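Local structure of twitching motility protein PilT (Aquifex aeolicus, 2EYU) at residues G12-D15 against K16-E19; H140-V143 against D144-P147; S44-D47 against Y48-Q51. The protein drives retraction of type IV pili for twitching motility, probably by coupling ATP hydrolysis in its P-loop NTPase domain to large domain movements. The protein carries 1 engineered substitution. All coordinates share one frame; numbering follows the deposited sequence.

In the fold
Contacts 1 and 3 adjoin, their centres about 13 Å apart, because the short helix 16-19 lies against helix 38-52, which follows what is probably the Walker A loop. Contact 2 sits on the other side of the chain's centre, about 28 Å and 30 Å from them between centres, at the end of helix 135-144. Contact 3 is buried, in the later part of helix 38-52, with mostly regular backbone bonding and isoleucines inward. Contact 1 lies at the surface, where a weakly bonded turn carries a lysine-glutamate pair outside and a valine within. Contact 2 is partly buried: a phenylalanine edge meets carbonyl oxygens as the helix unwinds. Each contact joins consecutive residues of one chain.

Contact 1 of 3, residues G12-D15 against K16-E19; sequences GLPD and KVLE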
loop_
_atom_site.group_PDB
_atom_site.type_symbol
_atom_site.label_atom_id
_atom_site.label_comp_id
_atom_site.label_asym_id
_atom_site.label_seq_id
_atom_site.Cartn_x
_atom_site.Cartn_y
_atom_site.Cartn_z
ATOM N N GLY A 12 -2.073 -4.095 -13.926
ATOM C CA GLY A 12 -1.866 -2.760 -14.487
ATOM C C GLY A 12 -0.882 -1.982 -13.618
ATOM O O GLY A 12 -0.718 -0.778 -13.778
ATOM N N LEU A 13 -0.247 -2.701 -12.700
ATOM C CA LEU A 13 0.792 -2.178 -11.834
ATOM C C LEU A 13 2.139 -2.685 -12.340
ATOM O O LEU A 13 2.207 -3.779 -12.906
ATOM C CB LEU A 13 0.569 -2.611 -10.382
ATOM C CG LEU A 13 -0.685 -2.031 -9.717
ATOM C CD1 LEU A 13 -1.156 -2.952 -8.605
ATOM C CD2 LEU A 13 -0.408 -0.619 -9.212
ATOM N N PRO A 14 3.203 -1.930 -12.171
ATOM C CA PRO A 14 4.504 -2.359 -12.701
ATOM C C PRO A 14 5.248 -3.283 -11.738
ATOM O O PRO A 14 5.045 -3.255 -10.525
ATOM C CB PRO A 14 5.241 -1.039 -12.887
ATOM C CG PRO A 14 4.317 0.037 -12.432
ATOM C CD PRO A 14 3.306 -0.615 -11.523
ATOM N N ASP A 15 6.095 -4.098 -12.349
ATOM C CA ASP A 15 6.927 -5.139 -11.802
ATOM C C ASP A 15 7.565 -4.779 -10.469
ATOM O O ASP A 15 7.596 -5.615 -9.559
ATOM C CB ASP A 15 8.063 -5.498 -12.775
ATOM C CG ASP A 15 7.628 -5.803 -14.190
ATOM O OD1 ASP A 15 8.483 -5.730 -15.105
ATOM O OD2 ASP A 15 6.439 -6.121 -14.412
ATOM N N LYS A 16 8.103 -3.582 -10.287
ATOM C CA LYS A 16 8.812 -3.341 -9.033
ATOM C C LYS A 16 7.918 -3.464 -7.798
ATOM O O LYS A 16 8.450 -3.624 -6.696
ATOM C CB LYS A 16 9.477 -1.954 -9.049
ATOM C CG LYS A 16 9.208 -1.160 -7.785
ATOM C CD LYS A 16 10.112 0.069 -7.708
ATOM C CE LYS A 16 11.221 -0.120 -6.680
ATOM N NZ LYS A 16 12.001 -1.376 -6.928
ATOM N N VAL A 17 6.602 -3.389 -7.936
ATOM C CA VAL A 17 5.716 -3.519 -6.774
ATOM C C VAL A 17 5.775 -4.936 -6.228
ATOM O O VAL A 17 5.771 -5.204 -5.024
ATOM C CB VAL A 17 4.268 -3.160 -7.140
ATOM C CG1 VAL A 17 3.312 -3.636 -6.061
ATOM C CG2 VAL A 17 4.111 -1.662 -7.363
ATOM N N LEU A 18 5.804 -5.902 -7.140
ATOM C CA LEU A 18 5.950 -7.309 -6.760
ATOM C C LEU A 18 7.318 -7.620 -6.175
ATOM O O LEU A 18 7.547 -8.580 -5.424
ATOM C CB LEU A 18 5.690 -8.157 -8.012
ATOM C CG LEU A 18 4.984 -9.501 -7.879
ATOM C CD1 LEU A 18 3.728 -9.423 -7.031
ATOM C CD2 LEU A 18 4.652 -10.049 -9.267
ATOM N N GLU A 19 8.351 -6.832 -6.466
ATOM C CA GLU A 19 9.648 -7.124 -5.838
ATOM C C GLU A 19 9.599 -6.931 -4.334
ATOM O O GLU A 19 10.398 -7.464 -3.567
ATOM C CB GLU A 19 10.685 -6.161 -6.400
ATOM C CG GLU A 19 11.350 -6.556 -7.706
ATOM C CD GLU A 19 12.187 -5.368 -8.178
ATOM O OE1 GLU A 19 12.696 -4.659 -7.280
ATOM O OE2 GLU A 19 12.301 -5.168 -9.401
#
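P14 and V17 close a type I-like beta turn leading into the short, weakly bonded helix 16-19: V17 N donates to P14 O over 3.0 Å, with an N-H...O angle of 166°. Beyond this bond the hydrogen bonding slackens, since D15 O receives only weak ones, from L18 N at 3.0 Å and from E19 N at 3.4 Å.

The compact side of the contact belongs to V17, which is buried. With CG1 anti to the backbone N (chi1 165°), the CG2 branch is turned back towards the bonded carbonyl, 3.7 Å from P14 O, and also lies 4.4 Å from P14 CD at the proline ring. The same side chain packs on I166 and L184 of the central sheet and on M45 of helix 38-52, so the turn is seated against both elements.

The outer side is polar and more open. D15 and E19 are exposed, and their carboxylates stay apart, with D15 OD1 and E19 OE2 6.9 Å from each other. K16 carries its positive charge to E19 through an aliphatic chain bent at its far end (chi3 -106°), and the resulting salt bridge sets K16 NZ 3.4 Å from E19 OE1.

Contact 2 of 3, residues H140-V143 against D144-P147; sequences HRIV and DIFP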
loop_
_atom_site.group_PDB
_atom_site.type_symbol
_atom_site.label_atom_id
_atom_site.label_comp_id
_atom_site.label_asym_id
_atom_site.label_seq_id
_atom_site.Cartn_x
_atom_site.Cartn_y
_atom_site.Cartn_z
ATOM N N HIS A 140 0.841 10.955 6.723
ATOM C CA HIS A 140 0.248 11.814 7.741
ATOM C C HIS A 140 -0.793 11.117 8.593
ATOM O O HIS A 140 -0.933 11.337 9.805
ATOM C CB HIS A 140 -0.402 12.987 6.995
ATOM C CG HIS A 140 0.586 14.010 6.527
ATOM N ND1 HIS A 140 1.523 14.587 7.355
ATOM C CD2 HIS A 140 0.771 14.572 5.316
ATOM C CE1 HIS A 140 2.246 15.456 6.675
ATOM N NE2 HIS A 140 1.808 15.458 5.424
ATOM N N ARG A 141 -1.599 10.242 7.987
ATOM C CA ARG A 141 -2.575 9.505 8.782
ATOM C C ARG A 141 -1.876 8.584 9.766
ATOM O O ARG A 141 -2.235 8.464 10.940
ATOM C CB ARG A 141 -3.498 8.684 7.879
ATOM C CG ARG A 141 -4.334 7.649 8.611
ATOM C CD ARG A 141 -5.774 8.060 8.807
ATOM N NE ARG A 141 -6.458 8.523 7.620
ATOM C CZ ARG A 141 -7.485 7.985 6.979
ATOM N NH1 ARG A 141 -8.046 6.858 7.386
ATOM N NH2 ARG A 141 -7.970 8.581 5.893
ATOM N N ILE A 142 -0.838 7.909 9.267
ATOM C CA ILE A 142 -0.118 6.976 10.128
ATOM C C ILE A 142 0.488 7.746 11.296
ATOM O O ILE A 142 0.296 7.368 12.446
ATOM C CB ILE A 142 0.969 6.194 9.383
ATOM C CG1 ILE A 142 0.417 5.108 8.454
ATOM C CG2 ILE A 142 1.953 5.590 10.384
ATOM C CD1 ILE A 142 -0.562 4.211 9.200
ATOM N N VAL A 143 1.205 8.835 11.014
ATOM C CA VAL A 143 1.873 9.532 12.106
ATOM C C VAL A 143 0.911 10.267 13.029
ATOM O O VAL A 143 1.027 10.204 14.255
ATOM C CB VAL A 143 2.881 10.546 11.521
ATOM C CG1 VAL A 143 3.380 11.477 12.619
ATOM C CG2 VAL A 143 4.004 9.788 10.838
ATOM N N ASP A 144 -0.031 10.992 12.436
ATOM C CA ASP A 144 -0.906 11.925 13.132
ATOM C C ASP A 144 -1.852 11.227 14.085
ATOM O O ASP A 144 -2.455 11.751 15.012
ATOM C CB ASP A 144 -1.741 12.727 12.118
ATOM C CG ASP A 144 -1.128 14.069 11.776
ATOM O OD1 ASP A 144 -0.182 14.085 10.961
ATOM O OD2 ASP A 144 -1.611 15.085 12.317
ATOM N N ILE A 145 -2.035 9.920 13.847
ATOM C CA ILE A 145 -2.980 9.281 14.779
ATOM C C ILE A 145 -2.334 9.197 16.152
ATOM O O ILE A 145 -3.050 9.064 17.135
ATOM C CB ILE A 145 -3.411 7.923 14.233
ATOM C CG1 ILE A 145 -2.271 6.929 14.035
ATOM C CG2 ILE A 145 -4.178 8.127 12.927
ATOM C CD1 ILE A 145 -2.268 6.269 12.675
ATOM N N PHE A 146 -1.009 9.300 16.218
ATOM C CA PHE A 146 -0.268 9.252 17.472
ATOM C C PHE A 146 -0.245 10.543 18.271
ATOM O O PHE A 146 -0.435 11.626 17.727
ATOM C CB PHE A 146 1.189 8.859 17.143
ATOM C CG PHE A 146 1.288 7.362 16.894
ATOM C CD1 PHE A 146 1.066 6.849 15.630
ATOM C CD2 PHE A 146 1.594 6.486 17.916
ATOM C CE1 PHE A 146 1.151 5.497 15.396
ATOM C CE2 PHE A 146 1.682 5.129 17.682
ATOM C CZ PHE A 146 1.457 4.632 16.423
ATOM N N PRO A 147 -0.029 10.474 19.582
ATOM C CA PRO A 147 0.099 11.715 20.357
ATOM C C PRO A 147 1.363 12.468 19.937
ATOM O O PRO A 147 2.369 11.823 19.636
ATOM C CB PRO A 147 0.208 11.255 21.810
ATOM C CG PRO A 147 -0.143 9.812 21.811
ATOM C CD PRO A 147 0.060 9.277 20.420
#
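V143 and F146 are joined where helix 135-144 runs out: F146 N donates to V143 O at 3.0 Å, with an N-H...O angle of 153°. The amide approaches from above the carbonyl plane, 42° out of it, so it does not use a lone pair. Spanning three residues, this bond replaces the four-residue step of the helix and marks a tightened last turn, after which the chain becomes extended at F146.

The two preceding amides keep the helical pattern. D144 N is taken up by H140 O and I145 N, at 3.3 Å, by R141 O, although both acceptor oxygens are crowded in the model and their exact places are less certain. The carbonyl of V143 also has a second neighbour, for the F146 ring turns its edge, in plane, to the helix end. F146 CD1 lies 3.3 Å from I142 O and 3.6 Å from V143 O, so C-H groups of the ring border both oxygens.

On the exposed flank H140 and D144 run side by side in the same direction, with imidazole and carboxylate planes 72° apart. H140 ND1 and D144 OD1 remain 4.0 Å from each other, so any electrostatic influence would depend on the charge of the imidazole.

The buried residues tie the helix end to its surroundings: V143 packs on V154 of helix 151-161, I142 on L158 of that helix and on L130 of strand 125-130, and F146 reaches between V154 and helix 110-121, at L110 and V113.

Contact 3 of 3, residues S44-D47 against Y48-Q51; sequences SMID and YINQ
Regular four-residue backbone bonds carry helix 38-52 through S44 to Q51: Y48 N donates to S44 O at 3.2 Å and I49 N to M45 O at 3.3 Å, while N50 N meets I46 O at 2.8 Å. The next bond, from Q51 N to D47 O, is weak and rests on an oxygen of less certain position.

On the buried side I49 folds back over the preceding turn. Its CG1 lies beside the backbone N (chi1 -51°), which carries CD1 to within 3.7 Å of I46 CA and 4.5 Å of I46 CG1. On another side D47, with CG anti to its backbone N (chi1 -166°), brings OD2 to 3.7 Å from N50 CB; the placing of the Q51 side chain against D47 is uncertain.

I46 and I49 both rest on I57 of strand 56-61, and I49 also meets F127 of strand 125-130, so this face of the helix packs against strands 56-61 and 125-130. The Y48 ring meets H22 with planes about 80° apart and touches L18 of helix 16-19; Q51 O accepts a hydrogen bond from K72 NZ.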
loop_
_atom_site.group_PDB
_atom_site.type_symbol
_atom_site.label_atom_id
_atom_site.label_comp_id
_atom_site.label_asym_id
_atom_site.label_seq_id
_atom_site.Cartn_x
_atom_site.Cartn_y
_atom_site.Cartn_z
ATOM N N SER A 44 -3.643 -10.274 -4.771
ATOM C CA SER A 44 -2.822 -10.722 -5.882
ATOM C C SER A 44 -1.346 -10.814 -5.479
ATOM O O SER A 44 -0.645 -11.731 -5.929
ATOM C CB SER A 44 -2.941 -9.793 -7.086
ATOM O OG SER A 44 -1.866 -10.096 -7.988
HETATM N N MSE A 45 -0.885 -9.871 -4.667
HETATM C CA MSE A 45 0.500 -9.851 -4.186
HETATM C C MSE A 45 0.735 -10.933 -3.158
HETATM O O MSE A 45 1.753 -11.637 -3.150
HETATM C CB MSE A 45 0.876 -8.522 -3.533
HETATM C CG MSE A 45 0.856 -7.290 -4.399
HETATM SE SE MSE A 45 1.248 -5.660 -3.443
HETATM C CE MSE A 45 3.044 -6.257 -3.031
ATOM N N ILE A 46 -0.176 -11.154 -2.214
ATOM C CA ILE A 46 0.023 -12.274 -1.300
ATOM C C ILE A 46 -0.054 -13.605 -2.023
ATOM O O ILE A 46 0.676 -14.569 -1.777
ATOM C CB ILE A 46 -1.033 -12.208 -0.177
ATOM C CG1 ILE A 46 -0.837 -11.035 0.794
ATOM C CG2 ILE A 46 -1.123 -13.525 0.577
ATOM C CD1 ILE A 46 -2.020 -10.939 1.747
ATOM N N ASP A 47 -0.983 -13.724 -2.980
ATOM C CA ASP A 47 -1.093 -15.005 -3.673
ATOM C C ASP A 47 0.150 -15.323 -4.510
ATOM O O ASP A 47 0.372 -16.509 -4.735
ATOM C CB ASP A 47 -2.321 -15.072 -4.588
ATOM C CG ASP A 47 -2.598 -16.509 -5.008
ATOM O OD1 ASP A 47 -2.591 -16.774 -6.227
ATOM O OD2 ASP A 47 -2.806 -17.361 -4.119
ATOM N N TYR A 48 0.907 -14.316 -4.923
ATOM C CA TYR A 48 2.220 -14.477 -5.518
ATOM C C TYR A 48 3.136 -15.175 -4.523
ATOM O O TYR A 48 3.840 -16.126 -4.857
ATOM C CB TYR A 48 2.879 -13.148 -5.901
ATOM C CG TYR A 48 4.317 -13.267 -6.381
ATOM C CD1 TYR A 48 4.664 -13.817 -7.598
ATOM C CD2 TYR A 48 5.359 -12.819 -5.571
ATOM C CE1 TYR A 48 5.980 -13.925 -8.024
ATOM C CE2 TYR A 48 6.671 -12.920 -5.979
ATOM C CZ TYR A 48 6.990 -13.473 -7.204
ATOM O OH TYR A 48 8.305 -13.555 -7.582
ATOM N N ILE A 49 3.121 -14.622 -3.312
ATOM C CA ILE A 49 3.938 -15.208 -2.256
ATOM C C ILE A 49 3.552 -16.673 -2.127
ATOM O O ILE A 49 4.433 -17.519 -2.270
ATOM C CB ILE A 49 3.755 -14.452 -0.929
ATOM C CG1 ILE A 49 3.924 -12.936 -1.035
ATOM C CG2 ILE A 49 4.699 -15.014 0.107
ATOM C CD1 ILE A 49 3.450 -12.157 0.175
ATOM N N ASN A 50 2.266 -16.931 -1.889
ATOM C CA ASN A 50 1.702 -18.269 -1.803
ATOM C C ASN A 50 2.296 -19.236 -2.821
ATOM O O ASN A 50 2.597 -20.387 -2.502
ATOM C CB ASN A 50 0.186 -18.209 -2.044
ATOM C CG ASN A 50 -0.640 -19.361 -1.544
ATOM O OD1 ASN A 50 -1.829 -19.471 -1.878
ATOM N ND2 ASN A 50 -0.103 -20.246 -0.718
ATOM N N GLN A 51 2.438 -18.755 -4.057
ATOM C CA GLN A 51 2.806 -19.629 -5.162
ATOM C C GLN A 51 4.317 -19.797 -5.270
ATOM O O GLN A 51 4.811 -20.743 -5.856
ATOM C CB GLN A 51 2.324 -19.066 -6.502
ATOM C CG GLN A 51 0.892 -18.587 -6.532
ATOM C CD GLN A 51 0.653 -17.446 -7.495
ATOM O OE1 GLN A 51 0.129 -16.406 -7.091
ATOM N NE2 GLN A 51 1.040 -17.647 -8.751
#